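PDB 4ONY: extracellular solute-binding protein family 5, which probably binds a peptide-like solute in the periplasm and delivers it to an ABC transporter for uptake, as many family 5 solute-binding proteins do. Local coordinates for residues 46-51 with 253-258; 262-267 with 287-292; 271-276 with 572-577. One frame throughout, in Å; residues are numbered along the deposited sequence.

Interaction 1 of 3, residues 46-51 with 253-258; sequences SLTVGV and SIEYYR. With P4G (1-ethoxy-2-(2-ethoxyethoxy)ethane), chain D.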
loop_
_atom_site.group_PDB
_atom_site.type_symbol
_atom_site.label_atom_id
_atom_site.label_comp_id
_atom_site.label_asym_id
_atom_site.label_seq_id
_atom_site.Cartn_x
_atom_site.Cartn_y
_atom_site.Cartn_z
ATOM N N SER A 46 16.157 -20.590 -11.951
ATOM C CA SER A 46 15.797 -19.222 -12.239
ATOM C C SER A 46 14.305 -18.946 -12.063
ATOM O O SER A 46 13.490 -19.867 -11.973
ATOM C CB SER A 46 16.226 -18.909 -13.681
ATOM O OG SER A 46 15.449 -19.678 -14.563
ATOM N N LEU A 47 13.980 -17.657 -12.051
ATOM C CA LEU A 47 12.608 -17.176 -12.013
ATOM C C LEU A 47 12.471 -16.134 -13.118
ATOM O O LEU A 47 13.357 -15.303 -13.276
ATOM C CB LEU A 47 12.318 -16.535 -10.675
ATOM C CG LEU A 47 10.934 -15.886 -10.515
ATOM C CD1 LEU A 47 9.885 -16.968 -10.409
ATOM C CD2 LEU A 47 10.875 -14.956 -9.306
ATOM N N THR A 48 11.422 -16.234 -13.916
ATOM C CA THR A 48 11.121 -15.273 -14.963
ATOM C C THR A 48 9.715 -14.744 -14.729
ATOM O O THR A 48 8.764 -15.529 -14.583
ATOM C CB THR A 48 11.257 -15.916 -16.369
ATOM O OG1 THR A 48 12.577 -16.454 -16.511
ATOM C CG2 THR A 48 11.048 -14.886 -17.472
ATOM N N VAL A 49 9.590 -13.429 -14.582
ATOM C CA VAL A 49 8.286 -12.829 -14.311
ATOM C C VAL A 49 8.037 -11.745 -15.317
ATOM O O VAL A 49 8.998 -11.210 -15.870
ATOM C CB VAL A 49 8.204 -12.229 -12.901
ATOM C CG1 VAL A 49 8.535 -13.288 -11.862
ATOM C CG2 VAL A 49 9.187 -11.065 -12.732
ATOM N N GLY A 50 6.763 -11.410 -15.519
ATOM C CA GLY A 50 6.355 -10.369 -16.454
ATOM C C GLY A 50 5.773 -9.160 -15.742
ATOM O O GLY A 50 5.194 -9.292 -14.667
ATOM N N VAL A 51 5.950 -7.982 -16.323
ATOM C CA VAL A 51 5.274 -6.744 -15.873
ATOM C C VAL A 51 4.775 -5.999 -17.104
ATOM O O VAL A 51 5.358 -6.138 -18.188
ATOM C CB VAL A 51 6.183 -5.773 -15.056
ATOM C CG1 VAL A 51 6.747 -6.460 -13.830
ATOM C CG2 VAL A 51 7.358 -5.260 -15.879
ATOM N N SER A 253 14.776 -12.909 -14.147
ATOM C CA SER A 253 14.536 -12.080 -15.342
ATOM C C SER A 253 13.171 -11.457 -15.215
ATOM O O SER A 253 12.186 -12.125 -14.887
ATOM C CB SER A 253 14.647 -12.899 -16.640
ATOM O OG SER A 253 15.849 -13.676 -16.688
ATOM N N ILE A 254 13.134 -10.153 -15.415
ATOM C CA ILE A 254 11.898 -9.390 -15.464
ATOM C C ILE A 254 11.674 -8.938 -16.915
ATOM O O ILE A 254 12.447 -8.124 -17.464
ATOM C CB ILE A 254 11.977 -8.178 -14.512
ATOM C CG1 ILE A 254 12.416 -8.665 -13.126
ATOM C CG2 ILE A 254 10.645 -7.432 -14.455
ATOM C CD1 ILE A 254 12.500 -7.567 -12.064
ATOM N N GLU A 255 10.625 -9.493 -17.524
ATOM C CA GLU A 255 10.224 -9.193 -18.898
ATOM C C GLU A 255 9.078 -8.221 -18.951
ATOM O O GLU A 255 8.187 -8.223 -18.071
ATOM C CB GLU A 255 9.850 -10.470 -19.611
ATOM C CG GLU A 255 11.053 -11.355 -19.760
ATOM C CD GLU A 255 10.854 -12.502 -20.692
ATOM O OE1 GLU A 255 9.706 -12.806 -21.097
ATOM O OE2 GLU A 255 11.884 -13.120 -21.017
ATOM N N TYR A 256 9.101 -7.369 -19.968
ATOM C CA TYR A 256 8.162 -6.303 -20.085
ATOM C C TYR A 256 7.192 -6.578 -21.238
ATOM O O TYR A 256 7.620 -6.976 -22.309
ATOM C CB TYR A 256 8.926 -4.983 -20.276
ATOM C CG TYR A 256 9.524 -4.424 -18.983
ATOM C CD1 TYR A 256 10.682 -4.962 -18.437
ATOM C CD2 TYR A 256 8.917 -3.405 -18.293
ATOM C CE1 TYR A 256 11.232 -4.443 -17.271
ATOM C CE2 TYR A 256 9.454 -2.888 -17.151
ATOM C CZ TYR A 256 10.619 -3.412 -16.640
ATOM O OH TYR A 256 11.170 -2.903 -15.490
ATOM N N TYR A 257 5.893 -6.389 -20.981
ATOM C CA TYR A 257 4.831 -6.680 -21.930
ATOM C C TYR A 257 3.961 -5.432 -22.148
ATOM O O TYR A 257 3.863 -4.586 -21.272
ATOM C CB TYR A 257 3.958 -7.843 -21.430
ATOM C CG TYR A 257 4.704 -9.134 -21.439
ATOM C CD1 TYR A 257 5.581 -9.455 -20.396
ATOM C CD2 TYR A 257 4.644 -9.984 -22.540
ATOM C CE1 TYR A 257 6.339 -10.620 -20.444
ATOM C CE2 TYR A 257 5.393 -11.147 -22.592
ATOM C CZ TYR A 257 6.262 -11.452 -21.542
ATOM O OH TYR A 257 7.022 -12.643 -21.634
ATOM N N ARG A 258 3.333 -5.328 -23.316
ATOM C CA ARG A 258 2.562 -4.133 -23.630
ATOM C C ARG A 258 1.208 -4.139 -22.953
ATOM O O ARG A 258 0.618 -3.110 -22.868
ATOM C CB ARG A 258 2.364 -3.963 -25.102
ATOM C CG ARG A 258 1.397 -4.961 -25.730
ATOM C CD ARG A 258 1.570 -4.914 -27.220
ATOM N NE ARG A 258 0.528 -5.628 -27.930
ATOM C CZ ARG A 258 0.653 -6.809 -28.518
ATOM N NH1 ARG A 258 1.797 -7.472 -28.469
ATOM N NH2 ARG A 258 -0.409 -7.342 -29.149
HETATM C C8 P4G D . 14.805 -12.317 -26.877
HETATM C C7 P4G D . 14.756 -10.789 -26.920
HETATM O O4 P4G D . 13.447 -10.141 -27.006
HETATM C C6 P4G D . 12.264 -10.683 -26.379
HETATM C C5 P4G D . 11.684 -9.727 -25.322
HETATM O O3 P4G D . 10.544 -10.334 -24.684
HETATM C C4 P4G D . 9.693 -9.439 -24.008
HETATM C C3 P4G D . 8.269 -9.913 -24.228
HETATM O O2 P4G D . 7.635 -9.188 -25.284
HETATM C C2 P4G D . 6.440 -9.827 -25.778
HETATM C C1 P4G D . 6.571 -10.579 -27.091
HETATM O O HOH W 1 15.562 -15.953 -15.513
#

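Interaction 2 of 3, residues 262-267 with 287-292; sequences SLFESF and YDFPAV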
loop_
_atom_site.group_PDB
_atom_site.type_symbol
_atom_site.label_atom_id
_atom_site.label_comp_id
_atom_site.label_asym_id
_atom_site.label_seq_id
_atom_site.Cartn_x
_atom_site.Cartn_y
_atom_site.Cartn_z
ATOM N N SER A 262 -1.078 -10.187 -23.394
ATOM C CA SER A 262 0.218 -10.609 -23.914
ATOM C C SER A 262 1.030 -11.315 -22.815
ATOM O O SER A 262 1.634 -12.348 -23.037
ATOM C CB SER A 262 0.981 -9.356 -24.414
ATOM O OG SER A 262 2.244 -9.734 -24.947
ATOM N N LEU A 263 0.999 -10.730 -21.624
ATOM C CA LEU A 263 1.701 -11.251 -20.471
ATOM C C LEU A 263 1.120 -12.641 -20.094
ATOM O O LEU A 263 1.865 -13.625 -19.981
ATOM C CB LEU A 263 1.584 -10.256 -19.322
ATOM C CG LEU A 263 2.635 -10.347 -18.200
ATOM C CD1 LEU A 263 2.692 -9.025 -17.455
ATOM C CD2 LEU A 263 2.319 -11.471 -17.224
ATOM N N PHE A 264 -0.207 -12.710 -19.980
ATOM C CA PHE A 264 -0.916 -13.942 -19.647
ATOM C C PHE A 264 -0.618 -15.057 -20.655
ATOM O O PHE A 264 -0.310 -16.172 -20.267
ATOM C CB PHE A 264 -2.418 -13.659 -19.533
ATOM C CG PHE A 264 -3.257 -14.816 -19.046
ATOM C CD1 PHE A 264 -3.086 -15.332 -17.773
ATOM C CD2 PHE A 264 -4.269 -15.351 -19.856
ATOM C CE1 PHE A 264 -3.872 -16.380 -17.324
ATOM C CE2 PHE A 264 -5.054 -16.414 -19.397
ATOM C CZ PHE A 264 -4.866 -16.909 -18.115
ATOM N N GLU A 265 -0.643 -14.748 -21.941
ATOM C CA GLU A 265 -0.316 -15.741 -22.966
ATOM C C GLU A 265 1.112 -16.283 -22.796
ATOM O O GLU A 265 1.379 -17.471 -22.996
ATOM C CB GLU A 265 -0.504 -15.176 -24.374
ATOM C CG GLU A 265 -1.950 -14.994 -24.787
ATOM C CD GLU A 265 -2.738 -16.293 -24.783
ATOM O OE1 GLU A 265 -2.190 -17.311 -25.275
ATOM O OE2 GLU A 265 -3.878 -16.299 -24.261
ATOM N N SER A 266 2.036 -15.405 -22.437
ATOM C CA SER A 266 3.426 -15.828 -22.266
ATOM C C SER A 266 3.554 -16.735 -21.003
ATOM O O SER A 266 4.346 -17.691 -20.995
ATOM C CB SER A 266 4.301 -14.594 -22.151
ATOM O OG SER A 266 5.674 -14.919 -22.108
ATOM N N PHE A 267 2.764 -16.450 -19.949
ATOM C CA PHE A 267 2.635 -17.351 -18.803
ATOM C C PHE A 267 2.101 -18.730 -19.242
ATOM O O PHE A 267 2.647 -19.765 -18.835
ATOM C CB PHE A 267 1.727 -16.772 -17.719
ATOM C CG PHE A 267 1.432 -17.740 -16.592
ATOM C CD1 PHE A 267 2.436 -18.150 -15.737
ATOM C CD2 PHE A 267 0.170 -18.233 -16.405
ATOM C CE1 PHE A 267 2.189 -19.057 -14.720
ATOM C CE2 PHE A 267 -0.104 -19.118 -15.374
ATOM C CZ PHE A 267 0.906 -19.542 -14.535
ATOM N N TYR A 287 -8.529 -20.028 -16.583
ATOM C CA TYR A 287 -7.500 -20.965 -16.184
ATOM C C TYR A 287 -7.971 -22.396 -16.448
ATOM O O TYR A 287 -7.665 -23.313 -15.701
ATOM C CB TYR A 287 -7.105 -20.752 -14.711
ATOM C CG TYR A 287 -6.304 -19.488 -14.455
ATOM C CD1 TYR A 287 -6.912 -18.257 -14.427
ATOM C CD2 TYR A 287 -4.923 -19.526 -14.247
ATOM C CE1 TYR A 287 -6.171 -17.103 -14.207
ATOM C CE2 TYR A 287 -4.188 -18.374 -14.022
ATOM C CZ TYR A 287 -4.825 -17.167 -13.979
ATOM O OH TYR A 287 -4.124 -15.992 -13.757
ATOM N N ASP A 288 -8.732 -22.549 -17.519
ATOM C CA ASP A 288 -9.215 -23.840 -18.001
ATOM C C ASP A 288 -8.280 -24.437 -19.073
ATOM O O ASP A 288 -8.722 -25.136 -19.921
ATOM C CB ASP A 288 -10.651 -23.691 -18.585
ATOM C CG ASP A 288 -10.777 -22.573 -19.666
ATOM O OD1 ASP A 288 -9.853 -21.745 -19.843
ATOM O OD2 ASP A 288 -11.837 -22.464 -20.299
ATOM N N PHE A 289 -7.005 -24.145 -19.059
ATOM C CA PHE A 289 -6.074 -24.673 -20.058
ATOM C C PHE A 289 -5.363 -25.910 -19.493
ATOM O O PHE A 289 -5.402 -26.137 -18.283
ATOM C CB PHE A 289 -5.094 -23.592 -20.536
ATOM C CG PHE A 289 -4.292 -22.936 -19.447
ATOM C CD1 PHE A 289 -4.775 -21.837 -18.781
ATOM C CD2 PHE A 289 -3.018 -23.382 -19.145
ATOM C CE1 PHE A 289 -3.995 -21.192 -17.812
ATOM C CE2 PHE A 289 -2.246 -22.754 -18.169
ATOM C CZ PHE A 289 -2.731 -21.651 -17.515
ATOM N N PRO A 290 -4.824 -26.772 -20.370
ATOM C CA PRO A 290 -4.447 -28.134 -19.971
ATOM C C PRO A 290 -3.473 -28.220 -18.827
ATOM O O PRO A 290 -3.653 -29.072 -17.955
ATOM C CB PRO A 290 -3.809 -28.706 -21.240
ATOM C CG PRO A 290 -4.546 -28.034 -22.351
ATOM C CD PRO A 290 -4.797 -26.615 -21.844
ATOM N N ALA A 291 -2.470 -27.349 -18.813
ATOM C CA ALA A 291 -1.465 -27.379 -17.757
ATOM C C ALA A 291 -2.107 -27.290 -16.369
ATOM O O ALA A 291 -1.661 -27.983 -15.428
ATOM C CB ALA A 291 -0.444 -26.266 -17.947
ATOM N N VAL A 292 -3.179 -26.487 -16.251
ATOM C CA VAL A 292 -3.850 -26.332 -14.948
ATOM C C VAL A 292 -4.519 -27.651 -14.625
ATOM O O VAL A 292 -4.421 -28.130 -13.491
ATOM C CB VAL A 292 -4.930 -25.212 -14.927
ATOM C CG1 VAL A 292 -5.637 -25.164 -13.578
ATOM C CG2 VAL A 292 -4.315 -23.879 -15.261
#

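Interaction 3 of 3, residues 271-276 with 572-577; sequences ILDIFI and DRIEHP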
loop_
_atom_site.group_PDB
_atom_site.type_symbol
_atom_site.label_atom_id
_atom_site.label_comp_id
_atom_site.label_asym_id
_atom_site.label_seq_id
_atom_site.Cartn_x
_atom_site.Cartn_y
_atom_site.Cartn_z
ATOM N N ILE A 271 6.804 -19.418 -20.632
ATOM C CA ILE A 271 7.899 -18.455 -20.690
ATOM C C ILE A 271 8.018 -17.708 -19.382
ATOM O O ILE A 271 9.105 -17.456 -18.938
ATOM C CB ILE A 271 7.710 -17.483 -21.862
ATOM C CG1 ILE A 271 7.696 -18.313 -23.137
ATOM C CG2 ILE A 271 8.838 -16.468 -21.913
ATOM C CD1 ILE A 271 7.277 -17.589 -24.387
ATOM N N LEU A 272 6.887 -17.362 -18.763
ATOM C CA LEU A 272 6.879 -16.792 -17.449
ATOM C C LEU A 272 6.538 -17.887 -16.450
ATOM O O LEU A 272 5.682 -18.728 -16.739
ATOM C CB LEU A 272 5.847 -15.671 -17.374
ATOM C CG LEU A 272 6.050 -14.573 -18.419
ATOM C CD1 LEU A 272 4.962 -13.534 -18.233
ATOM C CD2 LEU A 272 7.449 -13.956 -18.310
ATOM N N ASP A 273 7.168 -17.859 -15.279
ATOM C CA ASP A 273 6.999 -18.923 -14.276
ATOM C C ASP A 273 5.767 -18.723 -13.373
ATOM O O ASP A 273 5.267 -19.670 -12.822
ATOM C CB ASP A 273 8.231 -18.987 -13.376
ATOM C CG ASP A 273 9.490 -19.460 -14.113
ATOM O OD1 ASP A 273 9.406 -20.442 -14.838
ATOM O OD2 ASP A 273 10.552 -18.823 -13.958
ATOM N N ILE A 274 5.313 -17.487 -13.214
ATOM C CA ILE A 274 4.176 -17.165 -12.358
ATOM C C ILE A 274 3.334 -16.083 -13.008
ATOM O O ILE A 274 3.767 -15.440 -13.961
ATOM C CB ILE A 274 4.628 -16.663 -10.959
ATOM C CG1 ILE A 274 5.373 -15.326 -11.068
ATOM C CG2 ILE A 274 5.566 -17.668 -10.267
ATOM C CD1 ILE A 274 5.587 -14.618 -9.759
ATOM N N PHE A 275 2.125 -15.917 -12.503
ATOM C CA PHE A 275 1.238 -14.866 -12.936
ATOM C C PHE A 275 0.451 -14.373 -11.746
ATOM O O PHE A 275 -0.305 -15.141 -11.112
ATOM C CB PHE A 275 0.277 -15.344 -14.056
ATOM C CG PHE A 275 -0.539 -14.235 -14.658
ATOM C CD1 PHE A 275 -1.727 -13.849 -14.068
ATOM C CD2 PHE A 275 -0.093 -13.563 -15.771
ATOM C CE1 PHE A 275 -2.460 -12.801 -14.546
ATOM C CE2 PHE A 275 -0.841 -12.531 -16.300
ATOM C CZ PHE A 275 -2.041 -12.150 -15.697
ATOM N N ILE A 276 0.664 -13.109 -11.400
ATOM C CA ILE A 276 0.036 -12.534 -10.199
ATOM C C ILE A 276 -1.322 -12.007 -10.684
ATOM O O ILE A 276 -1.349 -11.130 -11.550
ATOM C CB ILE A 276 0.902 -11.408 -9.628
ATOM C CG1 ILE A 276 2.217 -11.981 -9.107
ATOM C CG2 ILE A 276 0.161 -10.659 -8.514
ATOM C CD1 ILE A 276 3.263 -10.944 -8.745
ATOM N N ASP A 572 4.733 -25.580 -11.537
ATOM C CA ASP A 572 5.062 -26.347 -10.348
ATOM C C ASP A 572 6.574 -26.519 -10.092
ATOM O O ASP A 572 6.950 -27.027 -9.074
ATOM C CB ASP A 572 4.332 -27.704 -10.361
ATOM C CG ASP A 572 4.853 -28.642 -11.376
ATOM O OD1 ASP A 572 5.759 -28.328 -12.168
ATOM O OD2 ASP A 572 4.344 -29.751 -11.380
ATOM N N ARG A 573 7.415 -26.074 -11.019
ATOM C CA ARG A 573 8.841 -25.937 -10.790
ATOM C C ARG A 573 9.200 -24.781 -9.839
ATOM O O ARG A 573 10.358 -24.618 -9.456
ATOM C CB ARG A 573 9.558 -25.733 -12.111
ATOM C CG ARG A 573 9.170 -24.435 -12.801
ATOM C CD ARG A 573 9.737 -24.401 -14.198
ATOM N NE ARG A 573 9.279 -23.227 -14.948
ATOM C CZ ARG A 573 8.526 -23.269 -16.035
ATOM N NH1 ARG A 573 8.078 -24.414 -16.506
ATOM N NH2 ARG A 573 8.194 -22.152 -16.622
ATOM N N ILE A 574 8.214 -23.974 -9.465
ATOM C CA ILE A 574 8.406 -22.929 -8.481
ATOM C C ILE A 574 7.701 -23.309 -7.198
ATOM O O ILE A 574 6.513 -23.652 -7.261
ATOM C CB ILE A 574 7.786 -21.605 -8.965
ATOM C CG1 ILE A 574 8.383 -21.188 -10.323
ATOM C CG2 ILE A 574 7.991 -20.504 -7.932
ATOM C CD1 ILE A 574 9.871 -21.020 -10.335
ATOM N N GLU A 575 8.402 -23.214 -6.043
ATOM C CA GLU A 575 7.807 -23.514 -4.741
ATOM C C GLU A 575 7.972 -22.372 -3.743
ATOM O O GLU A 575 8.737 -21.421 -3.985
ATOM C CB GLU A 575 8.408 -24.805 -4.208
ATOM C CG GLU A 575 8.060 -25.977 -5.125
ATOM C CD GLU A 575 8.535 -27.313 -4.582
ATOM O OE1 GLU A 575 9.342 -27.319 -3.632
ATOM O OE2 GLU A 575 8.091 -28.359 -5.084
ATOM N N HIS A 576 7.258 -22.464 -2.644
ATOM C CA HIS A 576 7.300 -21.437 -1.598
ATOM C C HIS A 576 7.118 -22.067 -0.229
ATOM O O HIS A 576 6.635 -23.206 -0.128
ATOM C CB HIS A 576 6.237 -20.362 -1.840
ATOM C CG HIS A 576 4.845 -20.895 -1.857
ATOM N ND1 HIS A 576 4.188 -21.329 -0.718
ATOM C CD2 HIS A 576 3.980 -21.072 -2.883
ATOM C CE1 HIS A 576 2.986 -21.757 -1.041
ATOM N NE2 HIS A 576 2.830 -21.597 -2.342
ATOM N N PRO A 577 7.504 -21.340 0.826
ATOM C CA PRO A 577 7.274 -21.891 2.158
ATOM C C PRO A 577 5.802 -22.120 2.443
ATOM O O PRO A 577 4.957 -21.405 1.914
ATOM C CB PRO A 577 7.826 -20.820 3.100
ATOM C CG PRO A 577 8.711 -19.970 2.288
ATOM C CD PRO A 577 8.179 -20.039 0.885
#

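Interaction 1 of 3, residues 46-51 with 253-258
Val49 and Val51 of strand 46-51 meet Ser253 and Glu255 of strand 253-257 through their backbones in a parallel ladder. Five N-H...O bonds alternate in direction: Ser253 N gives to Leu47 O, Val49 N to Ser253 O, Glu255 N to Val49 O, Val51 N to Glu255 O and Tyr257 N to Val51 O. The bond from Glu255 N to Val49 O is 2.9 Å long and the straightest, with 172° at the hydrogen. Weaker CA-H...O contacts fill the gaps, among them Gly50 CA to Glu255 O.

Apolar contacts occupy the face bearing Val49, Val51, Ile254 and Tyr256. Val51 CG2 sits between its own backbone N and carbonyl carbon (chi1 -58° for CG1), and from there lies over one face of the Tyr256 ring, 3.6 Å from the ring centroid, a CH-pi contact. The other branch, CG1, meets Ile254 CG2 at 4.1 Å. Beta-branched residues suit such a strand, since valine and isoleucine fork at CB and can touch two neighbours at once, as Val51 does with Tyr256 and Ile254.

Within the mixed four-stranded sheet, 46-52 is an edge strand and 251-257 separates it from the antiparallel hairpin 216-222/226-231, whose Arg226 forms a salt bridge with Glu255 OE2.

Polar and ligand contacts lie on the side of Thr48, Ser253 and Glu255. One water joins Leu47 O, Thr48 OG1 and Ser253 OG, the last at 2.6 Å. Thr48 turns its methyl CG2 to the Glu255 carboxylate, 4.0 Å from CD. Having no side chain, Gly50 lets the Tyr257 ring come close, Gly50 CA to Tyr257 CE1 4.0 Å. Tyr257 also presents one face to the bound P4G, with CE2 3.5 Å from C3, while its hydroxyl is paired with Ser266.

Interaction 2 of 3, residues 262-267 with 287-292
With CG anti to the backbone N (chi1 -174°), Phe264 carries its ring off helix 260-268, and the far end of the ring meets Tyr287, whose own CG lies anti to its carbonyl carbon (chi1 -72°). Their rings form a T-shaped (edge-to-face) pair inside an aromatic cluster that joins this helix to the turn leading into the short helix 290-293. The rim of Phe264 is directed at a face of Tyr287, with centroids 5.2 Å apart and planes at 67°. Phe264 CE1 does most of the touching, 3.6 Å from Tyr287 CZ.

Phe267, one helical turn further on, brings CE2 to within 4.2 Å of Phe289 CZ; Phe267 CE2 lies near the plane of the Phe289 ring, at its edge. Phenylalanine serves well at these buried places because a wide, flat, apolar ring can bridge backbones that stay well apart, 10.2 Å between Phe264 CA and Tyr287 CA. A tyrosine fits at 287 because its ring joins the cluster while its hydroxyl finds a polar partner in Glu277. Further rings extend the cluster: Phe275 meets Phe264 edge-to-face, and Trp571 meets Phe267.

Phe289 occupies the N-cap position, immediately before helix 290-293, and its aromatic side chain turns back toward helix 260-268. One face of the Phe289 ring is covered from within its own segment by Val292 CG2, which stands 3.5 Å above the plane, offset toward the rim.

Interaction 3 of 3, residues 271-276 with 572-577
A salt bridge from the partly exposed Arg573 to the buried Asp273 ties the loop before strand 274-277 to the segment around strand 574-575. Arg573 grips Asp273 side-on: NE and NH2 both donate to the single oxygen OD1, each at 2.8 Å. The two bonds are bent alike, with 145° at the hydrogen for NH2 and 146° for NE. OD1 lies in the guanidinium plane, but the carboxylate is turned 78° from that plane, so the guanidinium meets one oxygen and not the pair. NH2 approaches nearly in line with the C-O bond; NE comes on the anti side, tilted out of the carboxylate plane.

The other oxygen, OD2, accepts the backbone N-H of Thr48, so this short acid is held from two directions. Arginine suits the partner site because its long chain, extended from CG to NE, brings a flat, multi-donor head across from the other segment, where Trp571 also receives it in a cation-pi contact. These donors, with the positive charge of Arg573, would be expected to favour the ionised carboxylate.

Beside the charges the contact is apolar. Ile574 lays its CG1 branch against Asp273 CB, the aliphatic base of the aspartate, at 3.8 Å, while Ile574 CG2 meets Ile274 CG2 at 4.4 Å. The whole is a side-on Arg-Asp salt bridge that fastens the edge strand 274-277 of the three-stranded antiparallel sheet to the chain leaving its central strand 566-571.

In the fold
The three contacts form one continuous patch on the same side of the chain's centre, with interaction 1 about 15 Å from interaction 2 and about 12 Å from interaction 3, centre to centre. Strand 251-257, helix 260-268 and strand 274-277 follow one another in the chain, carrying it through all three. Tyr257 OH lies 2.7 Å from Ser266 OG, a probable hydrogen bond between interactions 1 and 2, and Thr48 N lies 2.7 Å from Asp273 OD2, joining 1 to 3. Ser266 O and Ile271 N, 3.0 Å apart, probably link 2 to 3. Interaction 1 borders the P4G pocket directly; the side chain of Leu272 lies about 7 Å and that of Phe267 about 11 Å from the bound P4G.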